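Local structure of Alr4995 protein (Nostoc sp., 6LRF) at residues E291-L295 with R325-A331; M306-T310 with E345-L350. The protein combines arginine dihydrolase and ornithine cyclodeaminase activities in one bifunctional enzyme, probably converting arginine to ornithine and then to proline. One frame throughout, in Å; residues are numbered along the deposited sequence.

In the fold
Followed from the N-terminal side, this part of the chain runs along strand 280-292, through helices 294-297 and 299-310 into strand 313-320, turns back along strand 329-337 and then enters helix 340-352. Interaction 1 closes a loop of 29 residues by pairing the end of strand 280-292 with the start of strand 329-337. Interaction 2 closes one of 34 by packing the two long helices together. Their segments alternate along the sequence, so the loops cross instead of nesting. The centres lie 21 Å apart and the nearest atoms about 9 Å, without touching: interaction 1 joins neighbouring strands of the sheet, interaction 2 the helices covering one of its faces.

Interaction 1: residues E291-L295 with R325-A331; sequences EGHLL and RQSTSAA
Where strand 280-292 ends, it meets the beginning of strand 329-337 in an antiparallel pair. E291 and A330 form the non-hydrogen-bonded pair (CA-CA 4.3 Å), and G292 and S329 the hydrogen-bonded one (CA-CA 5.2 Å), with G292 N to S329 O at 2.8 Å and S329 N to G292 O at a short 2.5 Å. In E291, chi1 m lays CG 3.7 Å from A330 CB on their common face; chi2 t then leads to the carboxylate, which forms a salt bridge with R289. On the face of S329, G292 has phi/psi 144/-156, where a CB would collide with the preceding carbonyl oxygen. S329 (chi1 m) turns its OG to G322 N.

H293 then centres an inverse gamma turn (phi/psi -91/74), marked by a weak L294 N to G292 O bond of 3.2 Å. Its CA-CB bond points away from 325-331, yet chi1 m and chi2 116° swing the ring back, so that NE2 donates to Q326 O at 2.9 Å and CD2 lies 3.2 Å from S327 O. ND1 is hydrogen-bonded to E450 OE1. Q326 (m, m) sends its amide to E141 of the second subunit. L294 follows the turn; with chi1 m, chi2 t it puts CD1 3.6 Å from A331 N and 3.8 Å from A331 CB, its side chain also touching F319.

The contact pairs two interior strands of the mixed sheet, and the turn at H293 takes the chain out of it. Because Q326 O is a carbonyl acceptor, NE2 must carry hydrogen, and a carboxylate oxygen at ND1 is consistent with a doubly protonated, cationic imidazole.

Interaction 2: residues M306-T310 with E345-L350; sequences MIVDT and EIISLL
Two right-handed helical segments, 306-310 and 345-350, run nearly antiparallel: their axes make 151° and approach to 9.5 Å, with I307 and I346 closest at 5.9 Å between CA atoms. E345 opens the second segment: chi1 t brings CG 3.6 Å from T310 CG2, and chi2 at 96°, between wells, directs the carboxylate, whose OE1 goes elsewhere, in a weak hydrogen bond to Y191. I346 (m, t) follows, its CG2 4.0 Å from I307 CG1 and its CG1 3.9 Å from T310 CG2. Both isoleucines also rest on V335 of strand 329-337, direct evidence that the helices share one face of the sheet. In the order strand 280-292, helix 299-310, strands 313-320 and 329-337, helix 340-352, this is a beta-alpha-beta-beta-alpha unit, with 329-337 inserted antiparallel between the other two strands.

A turn later, L349 (m, t) points toward 306-310. Its CB lies 3.8 Å from SE of M306, a selenomethionine extended as m, t, t, and its CD1 is 3.4 Å from T310 OG1. That hydroxyl, with chi1 m, already donates to M306 O at 2.7 Å, and no hydrogen bond links the two segments. L350 (m, t) places CD1 4.2 Å from I307 CD1, I307 also being m, t, and further packs on A355.

Interaction 1: residues E291-L295 with R325-A331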
loop_
_atom_site.group_PDB
_atom_site.type_symbol
_atom_site.label_atom_id
_atom_site.label_comp_id
_atom_site.label_asym_id
_atom_site.label_seq_id
_atom_site.Cartn_x
_atom_site.Cartn_y
_atom_site.Cartn_z
ATOM N N GLU B 291 -14.387 29.606 25.589
ATOM C CA GLU B 291 -14.918 30.705 24.780
ATOM C C GLU B 291 -14.474 30.607 23.316
ATOM O O GLU B 291 -13.387 30.114 23.017
ATOM C CB GLU B 291 -14.464 32.057 25.329
ATOM C CG GLU B 291 -15.201 32.576 26.545
ATOM C CD GLU B 291 -14.794 34.018 26.892
ATOM O OE1 GLU B 291 -13.991 34.605 26.132
ATOM O OE2 GLU B 291 -15.284 34.567 27.909
ATOM N N GLY B 292 -15.296 31.120 22.404
ATOM C CA GLY B 292 -14.938 31.118 20.993
ATOM C C GLY B 292 -16.136 30.883 20.101
ATOM O O GLY B 292 -17.271 31.174 20.492
ATOM N N HIS B 293 -15.891 30.376 18.897
ATOM C CA HIS B 293 -16.977 30.014 17.988
ATOM C C HIS B 293 -17.340 28.553 18.238
ATOM O O HIS B 293 -17.022 27.663 17.452
ATOM C CB HIS B 293 -16.575 30.253 16.529
ATOM C CG HIS B 293 -16.143 31.660 16.249
ATOM N ND1 HIS B 293 -14.860 31.981 15.861
ATOM C CD2 HIS B 293 -16.818 32.833 16.322
ATOM C CE1 HIS B 293 -14.768 33.289 15.692
ATOM N NE2 HIS B 293 -15.939 33.830 15.973
ATOM N N LEU B 294 -18.009 28.317 19.353
ATOM C CA LEU B 294 -18.054 26.983 19.929
ATOM C C LEU B 294 -18.839 25.999 19.076
ATOM O O LEU B 294 -18.431 24.855 18.910
ATOM C CB LEU B 294 -18.642 27.049 21.333
ATOM C CG LEU B 294 -17.864 27.900 22.343
ATOM C CD1 LEU B 294 -18.477 27.778 23.749
ATOM C CD2 LEU B 294 -16.387 27.526 22.358
ATOM N N LEU B 295 -19.952 26.455 18.520
ATOM C CA LEU B 295 -20.842 25.551 17.810
ATOM C C LEU B 295 -20.317 25.115 16.466
ATOM O O LEU B 295 -20.462 23.944 16.111
ATOM C CB LEU B 295 -22.207 26.189 17.618
ATOM C CG LEU B 295 -22.993 26.199 18.918
ATOM C CD1 LEU B 295 -24.408 26.639 18.629
ATOM C CD2 LEU B 295 -22.944 24.827 19.551
ATOM N N ARG B 325 -22.824 35.126 13.499
ATOM C CA ARG B 325 -21.922 34.040 13.183
ATOM C C ARG B 325 -20.502 34.305 13.718
ATOM O O ARG B 325 -19.848 33.389 14.202
ATOM C CB ARG B 325 -21.878 33.802 11.674
ATOM C CG ARG B 325 -20.848 32.747 11.304
ATOM C CD ARG B 325 -20.815 32.416 9.827
ATOM N NE ARG B 325 -19.577 31.710 9.537
ATOM C CZ ARG B 325 -19.158 31.383 8.329
ATOM N NH1 ARG B 325 -19.885 31.693 7.256
ATOM N NH2 ARG B 325 -18.008 30.741 8.198
ATOM N N GLN B 326 -20.024 35.550 13.643
ATOM C CA GLN B 326 -18.647 35.833 14.066
ATOM C C GLN B 326 -18.511 36.202 15.554
ATOM O O GLN B 326 -17.401 36.279 16.064
ATOM C CB GLN B 326 -18.054 36.947 13.204
ATOM C CG GLN B 326 -17.894 36.541 11.746
ATOM C CD GLN B 326 -16.950 35.377 11.569
ATOM O OE1 GLN B 326 -16.071 35.143 12.406
ATOM N NE2 GLN B 326 -17.139 34.621 10.491
ATOM N N SER B 327 -19.628 36.437 16.240
ATOM C CA SER B 327 -19.594 36.700 17.682
ATOM C C SER B 327 -19.019 35.493 18.418
ATOM O O SER B 327 -19.120 34.356 17.951
ATOM C CB SER B 327 -20.991 37.008 18.237
ATOM O OG SER B 327 -21.616 38.057 17.521
ATOM N N THR B 328 -18.417 35.729 19.576
ATOM C CA THR B 328 -17.911 34.613 20.350
ATOM C C THR B 328 -19.054 34.058 21.203
ATOM O O THR B 328 -20.009 34.763 21.534
ATOM C CB THR B 328 -16.713 35.027 21.216
ATOM O OG1 THR B 328 -17.003 36.272 21.840
ATOM C CG2 THR B 328 -15.482 35.218 20.344
ATOM N N SER B 329 -18.983 32.768 21.479
ATOM C CA SER B 329 -19.899 32.118 22.401
ATOM C C SER B 329 -19.084 31.669 23.603
ATOM O O SER B 329 -17.851 31.622 23.534
ATOM C CB SER B 329 -20.610 30.935 21.736
ATOM O OG SER B 329 -21.587 31.394 20.821
ATOM N N ALA B 330 -19.760 31.371 24.709
ATOM C CA ALA B 330 -19.068 30.916 25.916
ATOM C C ALA B 330 -19.855 29.802 26.572
ATOM O O ALA B 330 -21.080 29.842 26.617
ATOM C CB ALA B 330 -18.866 32.067 26.895
ATOM N N ALA B 331 -19.151 28.805 27.091
ATOM C CA ALA B 331 -19.814 27.736 27.825
ATOM C C ALA B 331 -19.087 27.444 29.146
ATOM O O ALA B 331 -17.867 27.575 29.246
ATOM C CB ALA B 331 -19.908 26.484 26.965
#

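Interaction 2: residues M306-T310 with E345-L350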
loop_
_atom_site.group_PDB
_atom_site.type_symbol
_atom_site.label_atom_id
_atom_site.label_comp_id
_atom_site.label_asym_id
_atom_site.label_seq_id
_atom_site.Cartn_x
_atom_site.Cartn_y
_atom_site.Cartn_z
HETATM N N MSE B 306 -12.890 14.380 24.654
HETATM C CA MSE B 306 -11.694 14.099 25.434
HETATM C C MSE B 306 -12.016 13.759 26.873
HETATM O O MSE B 306 -11.439 12.842 27.426
HETATM C CB MSE B 306 -10.744 15.289 25.418
HETATM C CG MSE B 306 -9.930 15.386 24.160
HETATM SE SE MSE B 306 -9.069 17.138 24.036
HETATM C CE MSE B 306 -7.883 16.731 22.515
ATOM N N ILE B 307 -12.892 14.546 27.484
ATOM C CA ILE B 307 -13.315 14.306 28.851
ATOM C C ILE B 307 -13.792 12.852 29.008
ATOM O O ILE B 307 -13.223 12.083 29.789
ATOM C CB ILE B 307 -14.430 15.303 29.260
ATOM C CG1 ILE B 307 -13.872 16.732 29.287
ATOM C CG2 ILE B 307 -15.027 14.912 30.602
ATOM C CD1 ILE B 307 -14.899 17.817 29.602
ATOM N N VAL B 308 -14.779 12.447 28.212
ATOM C CA VAL B 308 -15.344 11.095 28.332
ATOM C C VAL B 308 -14.366 9.978 27.925
ATOM O O VAL B 308 -14.313 8.914 28.567
ATOM C CB VAL B 308 -16.643 10.959 27.501
ATOM C CG1 VAL B 308 -17.176 9.538 27.555
ATOM C CG2 VAL B 308 -17.681 11.931 28.000
ATOM N N ASP B 309 -13.587 10.213 26.873
ATOM C CA ASP B 309 -12.666 9.185 26.383
ATOM C C ASP B 309 -11.552 8.883 27.373
ATOM O O ASP B 309 -11.092 7.746 27.458
ATOM C CB ASP B 309 -12.060 9.597 25.037
ATOM C CG ASP B 309 -13.023 9.381 23.874
ATOM O OD1 ASP B 309 -14.205 9.050 24.125
ATOM O OD2 ASP B 309 -12.609 9.547 22.706
ATOM N N THR B 310 -11.131 9.908 28.112
ATOM C CA THR B 310 -10.054 9.794 29.103
ATOM C C THR B 310 -10.538 9.167 30.428
ATOM O O THR B 310 -9.736 8.707 31.248
ATOM C CB THR B 310 -9.429 11.183 29.373
ATOM O OG1 THR B 310 -9.029 11.776 28.127
ATOM C CG2 THR B 310 -8.212 11.089 30.295
ATOM N N GLU B 345 -4.956 14.339 33.663
ATOM C CA GLU B 345 -4.874 13.965 32.267
ATOM C C GLU B 345 -5.891 14.776 31.436
ATOM O O GLU B 345 -5.567 15.300 30.361
ATOM C CB GLU B 345 -5.101 12.469 32.119
ATOM C CG GLU B 345 -4.791 11.929 30.742
ATOM C CD GLU B 345 -3.390 11.334 30.628
ATOM O OE1 GLU B 345 -2.925 10.668 31.594
ATOM O OE2 GLU B 345 -2.761 11.533 29.560
ATOM N N ILE B 346 -7.109 14.900 31.958
ATOM C CA ILE B 346 -8.168 15.658 31.301
ATOM C C ILE B 346 -7.828 17.135 31.192
ATOM O O ILE B 346 -7.932 17.728 30.120
ATOM C CB ILE B 346 -9.515 15.501 32.051
ATOM C CG1 ILE B 346 -10.043 14.064 31.926
ATOM C CG2 ILE B 346 -10.546 16.507 31.550
ATOM C CD1 ILE B 346 -11.113 13.711 32.958
ATOM N N ILE B 347 -7.430 17.735 32.303
ATOM C CA ILE B 347 -7.114 19.157 32.319
ATOM C C ILE B 347 -5.933 19.471 31.382
ATOM O O ILE B 347 -5.930 20.511 30.713
ATOM C CB ILE B 347 -6.820 19.628 33.753
ATOM C CG1 ILE B 347 -8.062 19.411 34.623
ATOM C CG2 ILE B 347 -6.408 21.097 33.776
ATOM C CD1 ILE B 347 -9.294 20.108 34.099
ATOM N N SER B 348 -4.960 18.562 31.300
ATOM C CA SER B 348 -3.849 18.737 30.365
ATOM C C SER B 348 -4.346 18.817 28.925
ATOM O O SER B 348 -3.879 19.639 28.146
ATOM C CB SER B 348 -2.832 17.598 30.492
ATOM O OG SER B 348 -2.162 17.665 31.738
ATOM N N LEU B 349 -5.307 17.976 28.573
ATOM C CA LEU B 349 -5.863 18.017 27.228
ATOM C C LEU B 349 -6.673 19.315 27.016
ATOM O O LEU B 349 -6.545 19.984 25.982
ATOM C CB LEU B 349 -6.716 16.768 26.973
ATOM C CG LEU B 349 -5.936 15.440 27.000
ATOM C CD1 LEU B 349 -6.857 14.220 27.130
ATOM C CD2 LEU B 349 -5.041 15.293 25.764
ATOM N N LEU B 350 -7.474 19.695 28.008
ATOM C CA LEU B 350 -8.330 20.872 27.882
ATOM C C LEU B 350 -7.545 22.187 27.834
ATOM O O LEU B 350 -7.963 23.149 27.180
ATOM C CB LEU B 350 -9.323 20.925 29.031
ATOM C CG LEU B 350 -10.413 19.855 29.006
ATOM C CD1 LEU B 350 -11.376 20.026 30.189
ATOM C CD2 LEU B 350 -11.148 19.897 27.673
#